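Local coordinates for protein phospho-2-dehydro-3-deoxyheptonate aldolase (Francisella tularensis, PDB 3TQK) that probably catalyses the condensation of phosphoenolpyruvate with D-erythrose 4-phosphate to give DAHP, the first step of chorismate biosynthesis, at residues Met261-His266 against Gly295-Ser300. Sequence-based numbering, arbitrary orientation.
With MN (manganese (II) ion), chain B.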
loop_
_atom_site.group_PDB
_atom_site.type_symbol
_atom_site.label_atom_id
_atom_site.label_comp_id
_atom_site.label_asym_id
_atom_site.label_seq_id
_atom_site.Cartn_x
_atom_site.Cartn_y
_atom_site.Cartn_z
HETATM N N MSE A 261 8.382 -18.680 -6.716
HETATM C CA MSE A 261 7.331 -18.829 -7.713
HETATM C C MSE A 261 7.567 -17.828 -8.850
HETATM O O MSE A 261 7.985 -16.690 -8.599
HETATM C CB MSE A 261 5.957 -18.578 -7.083
HETATM C CG MSE A 261 4.807 -18.474 -8.099
HETATM SE SE MSE A 261 3.068 -18.258 -7.255
HETATM C CE MSE A 261 2.896 -20.004 -6.360
ATOM N N ILE A 262 7.276 -18.233 -10.090
ATOM C CA ILE A 262 7.425 -17.339 -11.237
ATOM C C ILE A 262 6.102 -17.129 -11.989
ATOM O O ILE A 262 5.450 -18.073 -12.407
ATOM C CB ILE A 262 8.515 -17.841 -12.209
ATOM C CG1 ILE A 262 9.803 -18.160 -11.441
ATOM C CG2 ILE A 262 8.789 -16.791 -13.294
ATOM C CD1 ILE A 262 10.947 -18.633 -12.290
ATOM N N ASP A 263 5.721 -15.873 -12.160
ATOM C CA ASP A 263 4.550 -15.514 -12.959
ATOM C C ASP A 263 4.951 -15.599 -14.420
ATOM O O ASP A 263 5.876 -14.911 -14.827
ATOM C CB ASP A 263 4.112 -14.088 -12.612
ATOM C CG ASP A 263 2.721 -13.732 -13.158
ATOM O OD1 ASP A 263 2.234 -14.412 -14.088
ATOM O OD2 ASP A 263 2.118 -12.754 -12.649
ATOM N N CYS A 264 4.293 -16.448 -15.208
ATOM C CA CYS A 264 4.568 -16.494 -16.645
ATOM C C CYS A 264 3.970 -15.298 -17.400
ATOM O O CYS A 264 4.326 -15.060 -18.559
ATOM C CB CYS A 264 4.020 -17.773 -17.279
ATOM S SG CYS A 264 4.651 -19.275 -16.557
ATOM N N SER A 265 3.060 -14.573 -16.752
ATOM C CA SER A 265 2.301 -13.501 -17.389
ATOM C C SER A 265 2.784 -12.117 -16.929
ATOM O O SER A 265 3.910 -11.969 -16.454
ATOM C CB SER A 265 0.809 -13.689 -17.071
ATOM O OG SER A 265 -0.003 -12.961 -17.966
ATOM N N HIS A 266 1.919 -11.115 -17.080
ATOM C CA HIS A 266 2.209 -9.720 -16.703
ATOM C C HIS A 266 3.577 -9.255 -17.206
ATOM O O HIS A 266 3.839 -9.320 -18.404
ATOM C CB HIS A 266 2.010 -9.527 -15.195
ATOM C CG HIS A 266 0.650 -9.943 -14.732
ATOM N ND1 HIS A 266 0.425 -11.121 -14.053
ATOM C CD2 HIS A 266 -0.565 -9.372 -14.914
ATOM C CE1 HIS A 266 -0.869 -11.240 -13.805
ATOM N NE2 HIS A 266 -1.492 -10.198 -14.329
ATOM N N GLY A 295 6.912 -23.117 -8.110
ATOM C CA GLY A 295 5.596 -22.776 -8.660
ATOM C C GLY A 295 5.622 -21.779 -9.804
ATOM O O GLY A 295 6.616 -21.079 -10.018
ATOM N N VAL A 296 4.521 -21.756 -10.558
ATOM C CA VAL A 296 4.307 -20.775 -11.607
ATOM C C VAL A 296 2.881 -20.234 -11.541
ATOM O O VAL A 296 2.011 -20.822 -10.885
ATOM C CB VAL A 296 4.590 -21.365 -13.002
ATOM C CG1 VAL A 296 6.044 -21.799 -13.103
ATOM C CG2 VAL A 296 3.648 -22.543 -13.308
HETATM N N MSE A 297 2.661 -19.092 -12.189
HETATM C CA MSE A 297 1.314 -18.561 -12.405
HETATM C C MSE A 297 1.064 -18.483 -13.892
HETATM O O MSE A 297 1.944 -18.089 -14.646
HETATM C CB MSE A 297 1.155 -17.165 -11.823
HETATM C CG MSE A 297 1.782 -16.966 -10.454
HETATM SE SE MSE A 297 1.133 -15.320 -9.617
HETATM C CE MSE A 297 -0.777 -15.764 -9.537
ATOM N N ILE A 298 -0.141 -18.863 -14.306
ATOM C CA ILE A 298 -0.556 -18.785 -15.696
ATOM C C ILE A 298 -1.897 -18.073 -15.745
ATOM O O ILE A 298 -2.778 -18.359 -14.935
ATOM C CB ILE A 298 -0.766 -20.181 -16.283
ATOM C CG1 ILE A 298 0.532 -20.982 -16.255
ATOM C CG2 ILE A 298 -1.332 -20.088 -17.706
ATOM C CD1 ILE A 298 0.312 -22.450 -16.522
ATOM N N GLU A 299 -2.049 -17.140 -16.680
ATOM C CA GLU A 299 -3.329 -16.461 -16.888
ATOM C C GLU A 299 -4.048 -17.154 -18.038
ATOM O O GLU A 299 -3.576 -17.155 -19.172
ATOM C CB GLU A 299 -3.146 -14.948 -17.123
ATOM C CG GLU A 299 -2.966 -14.159 -15.811
ATOM C CD GLU A 299 -2.917 -12.638 -15.989
ATOM O OE1 GLU A 299 -2.228 -12.138 -16.910
ATOM O OE2 GLU A 299 -3.558 -11.938 -15.173
ATOM N N SER A 300 -5.176 -17.778 -17.711
ATOM C CA SER A 300 -5.839 -18.722 -18.598
ATOM C C SER A 300 -7.355 -18.547 -18.546
ATOM O O SER A 300 -7.908 -18.212 -17.499
ATOM C CB SER A 300 -5.465 -20.147 -18.164
ATOM O OG SER A 300 -6.321 -21.128 -18.729
HETATM MN MN MN B . -3.662 -9.940 -14.823
HETATM O O HOH W 1 -0.677 -9.958 -18.000
#
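E299 and H266 meet at the manganese ion, at the C-terminal mouth of the TIM barrel, beyond the paired part of two parallel strands. The E299 side chain starts beside S265: CB and CG pass alongside the serine CB and OG. CD is anti to CA (chi2 -174°), and the extended chain carries the carboxylate to the metal. E299 CD lies 3.3 Å from H266 NE2. The two oxygens then divide the work. E299 OE2 binds manganese at 2.0 Å. E299 OE1 accepts a hydrogen bond from S265 OG (2.6 Å) on its anti side and another from a water that also accepts from H266 N. OE1 also sits over one face of the H266 ring, offset toward the rim. Ring and carboxylate planes are 51° apart.

H266 NE2 binds manganese at 2.2 Å. H266 ND1 donates to D263 OD2 (2.7 Å), nearly in the ring plane. D263 OD1 accepts from S265 N, closing an Asx turn.

Behind the site, I262 N donates a hydrogen bond to G295 O, M297 N to I262 O, and C264 N to M297 O (2.9 Å). On the D263 face, SE of selenomethionine M261 packs on CG of selenomethionine M297 (3.7 Å).

C58 and D322 are the other protein ligands of the manganese. The D263 and metal bonds together fix the rotation of the H266 ring. Second-shell D263, its charge shared with K183 in a salt bridge, may make NE2 a stronger donor to the metal.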